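Local coordinates for D-xylonate dehydratase (PDB 5OYN), which catalyses the dehydration of D-xylonate to 2-dehydro-3-deoxy-D-arabinonate, and of D-gluconate with similar efficiency, using a [2Fe-2S] cluster and magnesium, at residues Thr177-Ser182 / Asp198-Ser203; Asn211-Ala216 / Leu317-Gln322. All blocks are in the same frame, centred on the assembly; numbering follows the deposited sequence.

How the contacts relate
Both contacts are largely buried and fall within the N-terminal region of the IlvD/Edd fold, on the same side of the chain's centre and with their own centres about 16 Å apart. Contact 1 pairs two helices, 177-187 and 193-202, in the outer part of the subunit where other subunits pack; contact 2 lies deeper, joins two loops near the [2Fe-2S] cluster and is touched by no other chain. Their chemistry differs accordingly: aliphatic groups, including the chain of Arg199, and serine hydroxyls bonded within their own segments in contact 1, a main-chain hydrogen bond flanked by a methionine cluster in contact 2. They meet where Thr177 CG2 packs on Thr212 CG2, and Thr177 OG1 probably makes a weak hydrogen bond with Gln322 OE1.

Contact 1 (Thr177-Ser182 / Asp198-Ser203); sequences TVIWRS and DRAASS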
# COMPACT_ATOMS: atom_id res chain seq x y z
N THR A 177 -0.90 -13.07 30.10
CA THR A 177 -0.89 -13.19 31.55
C THR A 177 -1.99 -12.37 32.18
O THR A 177 -2.48 -12.71 33.26
CB THR A 177 0.48 -12.80 32.12
OG1 THR A 177 0.50 -11.38 32.36
CG2 THR A 177 1.58 -13.18 31.13
N VAL A 178 -2.41 -11.28 31.52
CA VAL A 178 -3.52 -10.51 32.05
C VAL A 178 -4.80 -11.34 32.03
O VAL A 178 -5.64 -11.20 32.92
CB VAL A 178 -3.66 -9.17 31.28
CG1 VAL A 178 -4.30 -9.35 29.89
CG2 VAL A 178 -4.44 -8.16 32.10
N ILE A 179 -4.94 -12.25 31.07
CA ILE A 179 -6.13 -13.10 31.04
C ILE A 179 -6.15 -14.05 32.23
O ILE A 179 -7.17 -14.18 32.92
CB ILE A 179 -6.22 -13.87 29.71
CG1 ILE A 179 -6.21 -12.91 28.50
CG2 ILE A 179 -7.45 -14.77 29.70
CD1 ILE A 179 -7.19 -11.76 28.59
N TRP A 180 -5.03 -14.72 32.51
CA TRP A 180 -4.99 -15.70 33.60
C TRP A 180 -5.11 -15.02 34.96
O TRP A 180 -5.77 -15.56 35.86
CB TRP A 180 -3.72 -16.53 33.54
CG TRP A 180 -3.21 -16.73 32.17
CD1 TRP A 180 -1.94 -16.46 31.71
CD2 TRP A 180 -3.94 -17.22 31.05
NE1 TRP A 180 -1.85 -16.76 30.38
CE2 TRP A 180 -3.07 -17.22 29.94
CE3 TRP A 180 -5.26 -17.66 30.87
CZ2 TRP A 180 -3.46 -17.66 28.67
CZ3 TRP A 180 -5.65 -18.09 29.60
CH2 TRP A 180 -4.75 -18.09 28.52
N ARG A 181 -4.49 -13.85 35.15
CA ARG A 181 -4.67 -13.11 36.40
C ARG A 181 -6.09 -12.57 36.53
O ARG A 181 -6.62 -12.46 37.64
CB ARG A 181 -3.68 -11.95 36.54
CG ARG A 181 -2.24 -12.34 36.29
CD ARG A 181 -1.21 -11.43 36.96
NE ARG A 181 0.02 -12.19 37.21
CZ ARG A 181 1.24 -11.82 36.84
NH1 ARG A 181 1.44 -10.65 36.22
NH2 ARG A 181 2.29 -12.61 37.11
N SER A 182 -6.72 -12.23 35.42
CA SER A 182 -8.06 -11.68 35.51
C SER A 182 -9.11 -12.75 35.69
O SER A 182 -10.19 -12.46 36.21
CB SER A 182 -8.38 -10.82 34.28
OG SER A 182 -7.79 -9.53 34.43
N ASP A 198 -11.50 -4.86 29.43
CA ASP A 198 -10.76 -3.61 29.24
C ASP A 198 -9.30 -3.73 29.65
O ASP A 198 -8.43 -3.13 29.00
CB ASP A 198 -11.44 -2.46 29.99
CG ASP A 198 -12.80 -2.11 29.40
OD1 ASP A 198 -13.45 -1.15 29.89
OD2 ASP A 198 -13.21 -2.81 28.44
N ARG A 199 -9.02 -4.49 30.71
CA ARG A 199 -7.64 -4.84 31.02
C ARG A 199 -7.02 -5.65 29.88
O ARG A 199 -5.84 -5.47 29.55
CB ARG A 199 -7.56 -5.64 32.31
CG ARG A 199 -8.10 -4.95 33.54
CD ARG A 199 -8.44 -5.95 34.61
NE ARG A 199 -7.56 -5.80 35.77
CZ ARG A 199 -7.76 -4.91 36.74
NH1 ARG A 199 -8.81 -4.10 36.70
NH2 ARG A 199 -6.91 -4.84 37.77
N ALA A 200 -7.79 -6.57 29.30
CA ALA A 200 -7.29 -7.34 28.17
C ALA A 200 -6.92 -6.41 27.02
O ALA A 200 -5.85 -6.55 26.42
CB ALA A 200 -8.33 -8.37 27.73
N ALA A 201 -7.80 -5.45 26.73
CA ALA A 201 -7.55 -4.50 25.65
C ALA A 201 -6.32 -3.65 25.93
O ALA A 201 -5.53 -3.37 25.02
CB ALA A 201 -8.78 -3.62 25.43
N SER A 202 -6.14 -3.24 27.19
CA SER A 202 -4.94 -2.48 27.53
C SER A 202 -3.67 -3.30 27.35
O SER A 202 -2.58 -2.71 27.26
CB SER A 202 -5.04 -1.99 28.97
OG SER A 202 -5.58 -0.68 29.02
N SER A 203 -3.77 -4.62 27.30
CA SER A 203 -2.57 -5.45 27.17
C SER A 203 -1.99 -5.41 25.77
O SER A 203 -0.84 -5.84 25.59
CB SER A 203 -2.89 -6.89 27.57
OG SER A 203 -3.29 -7.67 26.45
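Val178 is the side chain that enters most fully between helices 177-187 and 193-202, an antiparallel helical hairpin whose local axes run at 160° and approach to 9.3 Å. Its CB points at the partner helix and the two methyls divide there. CG1, in the crowded position between the backbone N and the carbonyl carbon (chi1 76°), reaches Ser203 CB at 3.7 Å and also lies against Ala200 CA. CG2, anti to the backbone N, rests on Arg199, 4.0 Å from both its CB and its carbonyl O. One turn on, Ser182 OG lies 3.6 Å from Arg199 CD, beside the aliphatic part of an arginine chain that bends at chi3. On the other flank of Val178, Ile179 sends CD1 to Ala200 CB at 3.7 Å; Leu35 and Ala34 of a second subunit pack on these two residues. The hydroxyls at the interface turn back onto their own segments. Ser203 OG donates to Ala200 O (2.8 Å), which also accepts from Ser203 N, and Ser182 OG gives a weak bond to Val178 O. The segments are therefore joined by van der Waals contact, while the serine hydroxyls find acceptors in their own backbone, firmly at Ser203 and only weakly at Ser182.

Contact 2 (Asn211-Ala216 / Leu317-Gln322); sequences NTMGTA and LIVNMQ
This is a buried loop-to-loop contact in the N-terminal region of the IlvD/Edd fold, where the segment leading into helix 215-225 meets the irregular chain between helices 306-312 and 329-335. Two inverse gamma turns, centred on Met213 and Asn320, shape the loops, and Gly214 is the N-cap residue of helix 215-225. The first loop follows the cluster ligand Cys210, and Ala216 touches the [2Fe-2S] cluster itself, which places the contact close behind the cluster, with the Thr212 side chain about 7 Å from it. Its polar link is a main-chain bond: Met213 N donates to Gln322 O at 2.8 Å, nearly straight at 165° and in the plane of the carbonyl. Beside this bond Thr212 crosses Gln322 obliquely, its CG2 3.6 Å from Gln322 CB. The threonine hydroxyl instead bonds to Ser175 O, while the side-chain NE2 of Gln322 hydrogen-bonds Lys326 O. On the other flank the methionines cross and touch. Met213 leaves the backbone with CG anti to N (chi1 -179°), then bends at chi2 and chi3, which brings CE to 3.6 Å from Met321 SD and 4.0 Å from Val319 CG2. It crosses both side chains at about a right angle, and Phe332 of helix 329-335 packs on all three residues, completing an apolar cluster beside the interloop hydrogen bond. Met321, bent at chi3, carries its own methyl onto the opposing backbone, where CE lies against Thr212 C and Met213 N, with Asn211 O 3.6 Å from the same CE.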
# COMPACT_ATOMS: atom_id res chain seq x y z
N ASN A 211 3.61 -9.47 24.38
CA ASN A 211 4.73 -8.67 24.90
C ASN A 211 5.33 -9.24 26.17
O ASN A 211 6.23 -8.62 26.75
CB ASN A 211 4.30 -7.21 25.13
CG ASN A 211 3.07 -7.07 26.02
OD1 ASN A 211 2.68 -8.02 26.72
ND2 ASN A 211 2.46 -5.88 26.01
N THR A 212 4.84 -10.39 26.63
CA THR A 212 5.44 -11.19 27.70
C THR A 212 6.40 -12.22 27.10
O THR A 212 6.43 -12.44 25.88
CB THR A 212 4.34 -11.88 28.49
OG1 THR A 212 3.33 -12.33 27.57
CG2 THR A 212 3.71 -10.92 29.48
N MET A 213 7.18 -12.87 27.96
CA MET A 213 8.06 -13.94 27.49
C MET A 213 7.28 -15.24 27.26
O MET A 213 7.50 -16.27 27.90
CB MET A 213 9.20 -14.15 28.48
CG MET A 213 10.19 -15.23 28.07
SD MET A 213 11.12 -14.78 26.60
CE MET A 213 12.09 -13.43 27.29
N GLY A 214 6.32 -15.16 26.35
CA GLY A 214 5.52 -16.30 25.96
C GLY A 214 6.16 -17.04 24.81
O GLY A 214 7.37 -16.95 24.57
N THR A 215 5.33 -17.79 24.08
CA THR A 215 5.88 -18.65 23.03
C THR A 215 6.51 -17.83 21.92
O THR A 215 7.56 -18.20 21.39
CB THR A 215 4.79 -19.56 22.45
OG1 THR A 215 4.03 -20.13 23.51
CG2 THR A 215 5.42 -20.66 21.61
N ALA A 216 5.88 -16.69 21.57
CA ALA A 216 6.36 -15.87 20.46
C ALA A 216 7.70 -15.24 20.79
O ALA A 216 8.65 -15.31 20.00
CB ALA A 216 5.33 -14.80 20.10
N LEU A 317 17.35 -18.38 36.22
CA LEU A 317 16.51 -17.43 35.50
C LEU A 317 17.11 -16.04 35.60
O LEU A 317 17.30 -15.53 36.71
CB LEU A 317 15.10 -17.44 36.09
CG LEU A 317 14.20 -16.28 35.66
CD1 LEU A 317 13.83 -16.42 34.18
CD2 LEU A 317 12.97 -16.19 36.54
N ILE A 318 17.42 -15.42 34.47
CA ILE A 318 18.10 -14.12 34.50
C ILE A 318 17.33 -12.98 33.85
O ILE A 318 17.72 -11.83 34.03
CB ILE A 318 19.52 -14.20 33.91
CG1 ILE A 318 19.52 -14.91 32.56
CG2 ILE A 318 20.46 -14.88 34.90
CD1 ILE A 318 20.84 -14.75 31.84
N VAL A 319 16.23 -13.22 33.12
CA VAL A 319 15.48 -12.11 32.52
C VAL A 319 14.25 -11.83 33.37
O VAL A 319 13.48 -12.74 33.69
CB VAL A 319 15.12 -12.38 31.05
CG1 VAL A 319 16.30 -12.97 30.30
CG2 VAL A 319 13.88 -13.24 30.90
N ASN A 320 14.07 -10.56 33.72
CA ASN A 320 13.06 -10.14 34.70
C ASN A 320 11.78 -9.74 33.97
O ASN A 320 11.34 -8.60 34.00
CB ASN A 320 13.60 -9.01 35.56
CG ASN A 320 12.75 -8.77 36.77
OD1 ASN A 320 11.80 -9.52 37.04
ND2 ASN A 320 13.05 -7.70 37.51
N MET A 321 11.15 -10.74 33.36
CA MET A 321 10.05 -10.55 32.43
C MET A 321 8.87 -11.45 32.80
O MET A 321 9.06 -12.66 33.02
CB MET A 321 10.52 -10.85 31.01
CG MET A 321 9.95 -9.97 29.94
SD MET A 321 10.72 -10.31 28.35
CE MET A 321 9.24 -10.45 27.32
N GLN A 322 7.66 -10.88 32.81
CA GLN A 322 6.43 -11.65 32.91
C GLN A 322 6.42 -12.80 31.90
O GLN A 322 6.90 -12.62 30.78
CB GLN A 322 5.22 -10.74 32.70
CG GLN A 322 4.71 -10.14 33.99
CD GLN A 322 3.75 -8.98 33.80
OE1 GLN A 322 2.60 -9.16 33.41
NE2 GLN A 322 4.23 -7.77 34.09